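Local coordinates for putative hydrolase YdeN (Bacillus subtilis, PDB 1UXO), which is a putative serine hydrolase of the alpha/beta-hydrolase fold, probably with esterase-like activity, at residues Asn40-Leu45 with Glu50-Thr55; Phe101-Pro106 with Ser147-Gln152. The protein carries 2 engineered substitutions. All blocks are in the same frame, centred on the assembly; numbering follows the deposited sequence.

Interaction 1 (Asn40-Leu45 with Glu50-Thr55)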
ATOM      1  N   ASN A  40       8.421  -9.198   1.108  1.00 10.40           N
ATOM      2  CA  ASN A  40       8.942  -8.911   2.421  1.00 10.48           C
ATOM      3  C   ASN A  40       9.950  -7.786   2.347  1.00 11.34           C
ATOM      4  O   ASN A  40      10.762  -7.717   1.405  1.00 11.20           O
ATOM      5  CB  ASN A  40       9.596 -10.140   3.018  1.00 10.78           C
ATOM      6  CG  ASN A  40       8.604 -11.174   3.429  1.00 12.24           C
ATOM      7  OD1 ASN A  40       7.801 -10.912   4.335  1.00 14.41           O
ATOM      8  ND2 ASN A  40       8.629 -12.353   2.785  1.00  9.82           N
HETATM    9  N   MSE A  41       9.905  -6.907   3.345  1.00 10.92           N
HETATM   10  CA  MSE A  41      10.879  -5.832   3.475  1.00 12.47           C
HETATM   11  C   MSE A  41      11.950  -6.179   4.521  1.00 12.83           C
HETATM   12  O   MSE A  41      11.677  -6.916   5.474  1.00 14.25           O
HETATM   13  CB  MSE A  41      10.173  -4.538   3.857  1.00 11.83           C
HETATM   14  CG  MSE A  41       9.150  -4.097   2.838  1.00 12.75           C
HETATM   15 SE   MSE A  41       9.941  -3.357   1.172  1.00 17.96          SE
HETATM   16  CE  MSE A  41       9.398  -4.851  -0.110  1.00 16.06           C
ATOM     17  N   PRO A  42      13.154  -5.636   4.381  1.00 12.93           N
ATOM     18  CA  PRO A  42      14.209  -5.912   5.373  1.00 14.06           C
ATOM     19  C   PRO A  42      13.960  -5.263   6.728  1.00 14.60           C
ATOM     20  O   PRO A  42      13.466  -4.171   6.834  1.00 13.49           O
ATOM     21  CB  PRO A  42      15.479  -5.375   4.715  1.00 14.56           C
ATOM     22  CG  PRO A  42      15.042  -4.486   3.668  1.00 14.73           C
ATOM     23  CD  PRO A  42      13.623  -4.792   3.284  1.00 13.41           C
ATOM     24  N   ASN A  43      14.387  -5.977   7.760  1.00 14.73           N
ATOM     25  CA  ASN A  43      14.403  -5.492   9.118  1.00 15.23           C
ATOM     26  C   ASN A  43      13.078  -4.859   9.531  1.00 14.09           C
ATOM     27  O   ASN A  43      13.038  -3.696   9.846  1.00 13.94           O
ATOM     28  CB  ASN A  43      15.553  -4.521   9.230  1.00 16.13           C
ATOM     29  CG  ASN A  43      16.935  -5.248   9.288  0.60 16.67           C
ATOM     30  OD1 ASN A  43      17.054  -6.326   9.857  0.60 19.62           O
ATOM     31  ND2 ASN A  43      17.911  -4.726   8.539  0.60 15.97           N
ATOM     32  N   PRO A  44      11.976  -5.615   9.503  1.00 13.32           N
ATOM     33  CA  PRO A  44      10.655  -5.042   9.777  1.00 13.61           C
ATOM     34  C   PRO A  44      10.531  -4.498  11.220  1.00 14.88           C
ATOM     35  O   PRO A  44       9.688  -3.642  11.477  1.00 13.99           O
ATOM     36  CB  PRO A  44       9.701  -6.210   9.479  1.00 13.88           C
ATOM     37  CG  PRO A  44      10.527  -7.421   9.705  1.00 15.18           C
ATOM     38  CD  PRO A  44      11.895  -7.045   9.185  1.00 14.38           C
ATOM     39  N   LEU A  45      11.391  -4.935  12.143  1.00 15.67           N
ATOM     40  CA  LEU A  45      11.366  -4.339  13.508  1.00 17.97           C
ATOM     41  C   LEU A  45      12.096  -2.997  13.668  1.00 17.52           C
ATOM     42  O   LEU A  45      11.822  -2.253  14.623  1.00 17.69           O
ATOM     43  CB  LEU A  45      11.900  -5.315  14.540  1.00 19.28           C
ATOM     44  CG  LEU A  45      11.201  -6.663  14.684  1.00 22.74           C
ATOM     45  CD1 LEU A  45      11.983  -7.472  15.742  1.00 26.31           C
ATOM     46  CD2 LEU A  45       9.779  -6.514  15.105  1.00 24.41           C
ATOM     47  N   GLU A  50      15.678   3.749   3.071  1.00 13.37           N
ATOM     48  CA  GLU A  50      16.583   3.419   1.957  1.00 14.77           C
ATOM     49  C   GLU A  50      16.655   1.923   1.657  1.00 13.20           C
ATOM     50  O   GLU A  50      16.692   1.552   0.533  1.00 12.59           O
ATOM     51  CB  GLU A  50      17.994   4.034   2.125  1.00 17.09           C
ATOM     52  CG  GLU A  50      17.930   5.544   2.079  1.00 23.99           C
ATOM     53  CD  GLU A  50      17.259   6.132   0.821  1.00 30.83           C
ATOM     54  OE1 GLU A  50      17.551   5.634  -0.319  1.00 34.16           O
ATOM     55  OE2 GLU A  50      16.436   7.087   0.997  1.00 34.01           O
ATOM     56  N   ASP A  51      16.607   1.086   2.685  1.00 12.51           N
ATOM     57  CA  ASP A  51      16.653  -0.366   2.491  1.00 12.24           C
ATOM     58  C   ASP A  51      15.323  -0.882   1.928  1.00 10.95           C
ATOM     59  O   ASP A  51      15.327  -1.732   1.093  1.00  9.72           O
ATOM     60  CB  ASP A  51      16.995  -1.077   3.778  1.00 11.90           C
ATOM     61  CG  ASP A  51      18.387  -0.703   4.306  1.00 16.82           C
ATOM     62  OD1 ASP A  51      19.279  -0.488   3.457  1.00 18.43           O
ATOM     63  OD2 ASP A  51      18.670  -0.584   5.551  1.00 17.12           O
ATOM     64  N   TRP A  52      14.193  -0.311   2.350  1.00  9.39           N
ATOM     65  CA  TRP A  52      12.896  -0.711   1.791  1.00  9.10           C
ATOM     66  C   TRP A  52      12.870  -0.319   0.271  1.00  8.94           C
ATOM     67  O   TRP A  52      12.429  -1.139  -0.597  1.00  8.80           O
ATOM     68  CB  TRP A  52      11.733  -0.095   2.580  1.00  9.48           C
ATOM     69  CG  TRP A  52      11.438  -0.814   3.842  1.00  9.80           C
ATOM     70  CD1 TRP A  52      12.336  -1.396   4.696  1.00  9.14           C
ATOM     71  CD2 TRP A  52      10.134  -1.073   4.396  1.00 10.81           C
ATOM     72  NE1 TRP A  52      11.675  -1.989   5.738  1.00 11.01           N
ATOM     73  CE2 TRP A  52      10.325  -1.803   5.585  1.00 10.51           C
ATOM     74  CE3 TRP A  52       8.815  -0.750   4.008  1.00  9.89           C
ATOM     75  CZ2 TRP A  52       9.263  -2.259   6.384  1.00 11.14           C
ATOM     76  CZ3 TRP A  52       7.772  -1.212   4.784  1.00  9.90           C
ATOM     77  CH2 TRP A  52       8.001  -1.961   5.969  1.00  9.63           C
ATOM     78  N   LEU A  53      13.304   0.909  -0.054  1.00  9.51           N
ATOM     79  CA  LEU A  53      13.390   1.311  -1.465  1.00 10.14           C
ATOM     80  C   LEU A  53      14.326   0.431  -2.306  1.00 10.30           C
ATOM     81  O   LEU A  53      13.996   0.096  -3.444  1.00  9.81           O
ATOM     82  CB  LEU A  53      13.804   2.788  -1.581  1.00 11.23           C
ATOM     83  CG  LEU A  53      12.812   3.817  -1.001  1.00 10.67           C
ATOM     84  CD1 LEU A  53      13.382   5.260  -1.177  1.00 14.00           C
ATOM     85  CD2 LEU A  53      11.447   3.692  -1.583  1.00 12.32           C
ATOM     86  N   ASP A  54      15.465   0.062  -1.752  1.00 11.39           N
ATOM     87  CA  ASP A  54      16.408  -0.868  -2.443  1.00 11.87           C
ATOM     88  C   ASP A  54      15.760  -2.228  -2.692  1.00 11.72           C
ATOM     89  O   ASP A  54      15.899  -2.774  -3.765  1.00 11.90           O
ATOM     90  CB  ASP A  54      17.705  -1.079  -1.649  1.00 14.11           C
ATOM     91  CG  ASP A  54      18.615   0.122  -1.672  1.00 15.94           C
ATOM     92  OD1 ASP A  54      18.486   1.002  -2.537  1.00 16.72           O
ATOM     93  OD2 ASP A  54      19.503   0.273  -0.816  1.00 20.66           O
ATOM     94  N   THR A  55      14.982  -2.756  -1.732  1.00 10.23           N
ATOM     95  CA  THR A  55      14.258  -3.994  -1.964  1.00 10.33           C
ATOM     96  C   THR A  55      13.210  -3.846  -3.052  1.00 10.46           C
ATOM     97  O   THR A  55      13.104  -4.694  -3.962  1.00 10.51           O
ATOM     98  CB  THR A  55      13.656  -4.501  -0.642  1.00 10.41           C
ATOM     99  OG1 THR A  55      14.688  -4.744   0.289  1.00 12.34           O
ATOM    100  CG2 THR A  55      13.017  -5.824  -0.781  1.00 11.61           C
TER
HETATM  101  O   HOH W   1      17.557  -2.271   7.145  1.00 18.75           O

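Interaction 2 (Phe101-Pro106 with Ser147-Gln152)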
ATOM      1  N   PHE A 101      -0.629   6.740   4.827  1.00  7.63           N
ATOM      2  CA  PHE A 101      -0.345   8.009   5.440  1.00  8.30           C
ATOM      3  C   PHE A 101       0.939   8.568   4.774  1.00  9.13           C
ATOM      4  O   PHE A 101       1.719   7.799   4.183  1.00  9.84           O
ATOM      5  CB  PHE A 101      -0.170   7.889   6.968  1.00  8.44           C
ATOM      6  CG  PHE A 101       0.946   6.965   7.379  1.00  7.36           C
ATOM      7  CD1 PHE A 101       2.188   7.465   7.760  1.00  8.59           C
ATOM      8  CD2 PHE A 101       0.747   5.584   7.366  1.00  8.25           C
ATOM      9  CE1 PHE A 101       3.216   6.607   8.129  1.00  9.70           C
ATOM     10  CE2 PHE A 101       1.775   4.707   7.738  1.00  7.28           C
ATOM     11  CZ  PHE A 101       3.017   5.209   8.106  1.00  9.35           C
ATOM     12  N   ALA A 102       1.113   9.887   4.842  1.00  9.72           N
ATOM     13  CA  ALA A 102       2.293  10.571   4.256  1.00 10.34           C
ATOM     14  C   ALA A 102       2.878  11.661   5.199  1.00 10.91           C
ATOM     15  O   ALA A 102       3.490  12.646   4.726  1.00 11.84           O
ATOM     16  CB  ALA A 102       1.894  11.233   2.925  1.00 10.26           C
ATOM     17  N   LYS A 103       2.650  11.518   6.509  1.00 10.45           N
ATOM     18  CA  LYS A 103       3.235  12.397   7.535  1.00  9.58           C
ATOM     19  C   LYS A 103       3.460  11.624   8.831  1.00 10.22           C
ATOM     20  O   LYS A 103       2.972  10.495   8.995  1.00  9.39           O
ATOM     21  CB  LYS A 103       2.367  13.599   7.813  1.00 10.81           C
ATOM     22  CG  LYS A 103       0.995  13.309   8.453  1.00 11.43           C
ATOM     23  CD  LYS A 103       0.076  14.482   8.214  1.00 16.16           C
ATOM     24  CE  LYS A 103      -1.257  14.284   8.792  1.00 18.34           C
ATOM     25  NZ  LYS A 103      -2.150  15.472   8.617  1.00 23.22           N
ATOM     26  N   SER A 104       4.234  12.213   9.748  1.00 11.04           N
ATOM     27  CA  SER A 104       4.622  11.536  10.978  1.00 10.80           C
ATOM     28  C   SER A 104       3.447  10.988  11.746  1.00  9.83           C
ATOM     29  O   SER A 104       2.449  11.704  11.962  1.00  8.97           O
ATOM     30  CB  SER A 104       5.273  12.572  11.920  1.00 11.49           C
ATOM     31  OG  SER A 104       5.531  12.038  13.174  1.00 13.10           O
ATOM     32  N   LEU A 105       3.585   9.761  12.223  1.00  9.64           N
ATOM     33  CA  LEU A 105       2.638   9.150  13.129  1.00  9.42           C
ATOM     34  C   LEU A 105       3.037   9.446  14.583  1.00  9.30           C
ATOM     35  O   LEU A 105       4.103   9.016  15.046  1.00  8.55           O
ATOM     36  CB  LEU A 105       2.616   7.629  12.916  1.00  9.41           C
ATOM     37  CG  LEU A 105       2.185   7.149  11.524  1.00 10.44           C
ATOM     38  CD1 LEU A 105       2.172   5.628  11.584  1.00 10.88           C
ATOM     39  CD2 LEU A 105       0.820   7.707  11.076  1.00 11.24           C
ATOM     40  N   PRO A 106       2.242  10.231  15.296  1.00  9.70           N
ATOM     41  CA  PRO A 106       2.629  10.561  16.669  1.00 10.69           C
ATOM     42  C   PRO A 106       2.953   9.377  17.577  1.00 10.36           C
ATOM     43  O   PRO A 106       3.812   9.522  18.451  1.00 11.68           O
ATOM     44  CB  PRO A 106       1.441  11.370  17.178  1.00 10.67           C
ATOM     45  CG  PRO A 106       0.876  11.933  15.952  1.00 12.31           C
ATOM     46  CD  PRO A 106       0.953  10.841  14.932  1.00 10.81           C
ATOM     47  N   SER A 147      -5.316   9.469   6.517  1.00  8.86           N
ATOM     48  CA  SER A 147      -5.576   8.676   5.316  1.00  8.54           C
ATOM     49  C   SER A 147      -6.488   9.457   4.367  1.00  8.20           C
ATOM     50  O   SER A 147      -6.294   9.457   3.168  1.00  7.77           O
ATOM     51  CB  SER A 147      -6.199   7.321   5.670  1.00  7.69           C
ATOM     52  OG  SER A 147      -5.277   6.519   6.384  1.00 10.25           O
ATOM     53  N   LYS A 148      -7.457  10.173   4.919  1.00  8.92           N
ATOM     54  CA  LYS A 148      -8.333  11.003   4.122  1.00  8.89           C
ATOM     55  C   LYS A 148      -7.534  12.170   3.478  1.00  9.18           C
ATOM     56  O   LYS A 148      -7.726  12.472   2.301  1.00  9.22           O
ATOM     57  CB  LYS A 148      -9.492  11.548   5.007  1.00 10.01           C
ATOM     58  CG  LYS A 148     -10.480  12.407   4.197  1.00 12.16           C
ATOM     59  CD  LYS A 148     -11.812  12.624   4.900  1.00 16.43           C
ATOM     60  CE  LYS A 148     -12.946  12.869   3.910  1.00 20.34           C
ATOM     61  NZ  LYS A 148     -14.360  12.812   4.432  1.00 17.59           N
ATOM     62  N   ASP A 149      -6.608  12.758   4.250  1.00  9.11           N
ATOM     63  CA  ASP A 149      -5.703  13.833   3.810  1.00 10.36           C
ATOM     64  C   ASP A 149      -4.905  13.322   2.636  1.00  8.79           C
ATOM     65  O   ASP A 149      -4.850  13.969   1.595  1.00  8.55           O
ATOM     66  CB  ASP A 149      -4.743  14.168   4.949  1.00 11.51           C
ATOM     67  CG  ASP A 149      -3.791  15.380   4.692  0.70 15.74           C
ATOM     68  OD1 ASP A 149      -3.944  16.140   3.691  0.70 20.14           O
ATOM     69  OD2 ASP A 149      -2.775  15.589   5.435  0.70 18.93           O
ATOM     70  N   LEU A 150      -4.316  12.133   2.771  1.00  7.99           N
ATOM     71  CA  LEU A 150      -3.522  11.567   1.691  1.00  7.45           C
ATOM     72  C   LEU A 150      -4.377  11.303   0.434  1.00  7.71           C
ATOM     73  O   LEU A 150      -3.944  11.621  -0.706  1.00  6.61           O
ATOM     74  CB  LEU A 150      -2.861  10.251   2.174  1.00  8.24           C
ATOM     75  CG  LEU A 150      -2.187   9.424   1.102  1.00  7.70           C
ATOM     76  CD1 LEU A 150      -1.103  10.245   0.403  1.00  8.96           C
ATOM     77  CD2 LEU A 150      -1.618   8.156   1.617  1.00 10.74           C
ATOM     78  N   ALA A 151      -5.593  10.730   0.630  1.00  7.23           N
ATOM     79  CA  ALA A 151      -6.498  10.510  -0.476  1.00  6.68           C
ATOM     80  C   ALA A 151      -6.775  11.796  -1.264  1.00  6.94           C
ATOM     81  O   ALA A 151      -6.809  11.819  -2.496  1.00  7.60           O
ATOM     82  CB  ALA A 151      -7.789   9.831  -0.018  1.00  6.53           C
ATOM     83  N   GLN A 152      -6.939  12.874  -0.556  1.00  9.10           N
ATOM     84  CA  GLN A 152      -7.100  14.169  -1.236  1.00  9.91           C
ATOM     85  C   GLN A 152      -5.855  14.611  -1.982  1.00  8.72           C
ATOM     86  O   GLN A 152      -5.933  15.125  -3.118  1.00  9.33           O
ATOM     87  CB  GLN A 152      -7.483  15.265  -0.244  1.00 10.96           C
ATOM     88  CG  GLN A 152      -8.798  15.060   0.441  1.00 14.09           C
ATOM     89  CD  GLN A 152      -9.013  15.909   1.662  1.00 17.26           C
ATOM     90  OE1 GLN A 152      -8.060  16.523   2.210  1.00 20.55           O
ATOM     91  NE2 GLN A 152     -10.244  15.891   2.164  1.00 19.47           N
TER

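Interaction 1 (Asn40-Leu45 with Glu50-Thr55)
The indole N-H of Trp52 gives its hydrogen bond to a backbone carbonyl, with NE1 3.0 Å from Pro42 O. The bond is bent, 140° at the hydrogen. NE1 lies in the carbonyl plane, but the oxygen is tilted 23° out of the indole plane. With Met41, this bond is likely to limit how the ring turns. Met41, a selenomethionine, lies across one face of the same indole. Its CB is centred over the five-membered ring in a CH-pi contact, and the approach to Trp52 CE2 is tight at 3.2 Å. With CG beside the backbone N (chi1 -60°), the chain bends back along the ring. SE takes an oblique Met-aromatic position, 4.3 Å from the centroid of the five-membered ring of Trp52. The methyl CE then runs on to Thr55 CG2. Pro42 meets the Thr55 hydroxyl, with CD 3.2 Å from OG1. His11 also packs against the Trp52 ring and hydrogen-bonds Met41 N. Trp52 thus pins the loop after edge strand 35-39 to helix 49-57, a beta-alpha connection of the alpha/beta-hydrolase fold; its side chain is about 8 Å from that of the predicted charge-relay Ser73.

Interaction 2 (Phe101-Pro106 with Ser147-Gln152)
Leu150 packs its two methyl groups against the start of the loop 101-106. CD2 sits 3.6 Å from Phe101 N, and CD1 rests 4.0 Å from Ala102 CB. Leu150 CG is anti to the backbone N (chi1 170°), and with chi2 58° one methyl goes to Phe101 N and the other to Ala102 CB. This is the buried side of the contact. Phe101 N is covered by it and has no polar partner in the model. The CB of Phe101 points away from the helix, and Leu105 CD1 lies over one face of the phenyl ring near the rim. The side chain of Phe101 is about 4 Å from that of Ser73, predicted to belong to the charge relay system. Helix 144-153 is the crossover between strands 128-136 and 157-161, which run parallel as in the alpha/beta-hydrolase fold. The loop follows strand 92-98, the next one in the sheet, and Ser147 OG ties the helix to it through Gly100 O. On the outer side the packing gives way to a polar link. Lys103 NZ lies 3.2 Å from Asp149 OD2 in a hydrogen-bonded salt bridge. The amine approaches on the anti side of the carboxylate, 25° out of its plane. The two side chains cross at about a right angle. Beyond CG the lysine is fully extended, and this carries NZ out to the helix. Phe146 adds a cation-pi contact to the same amine. A leucine in place of Lys103 would probably leave the Asp149 carboxylate without this positive partner and remove the cation-pi contact to Phe146. Asp149 is modelled in two conformations, and whether the bridge survives in the other is not clear, whereas Leu150 is buried and also touches Leu80 of helix 75-84.

Interactions 1 and 2 lie about 21 Å apart between centres and do not touch. Both join a loop that follows a strand to a helix of the same fold, and both are partly buried. In interaction 1 the loop packs on the very next helix, after edge strand 35-39. Interaction 2 is longer range: its loop follows an inner strand and meets a helix two further on. Their chemistry differs. Interaction 1 buries more surface, 354 against 200 Å², and rests on an aromatic ring with a backbone acceptor. Interaction 2 divides into aliphatic packing inside and a charged pair outside. Phe101 lies closer than Trp52 to the predicted catalytic Ser73.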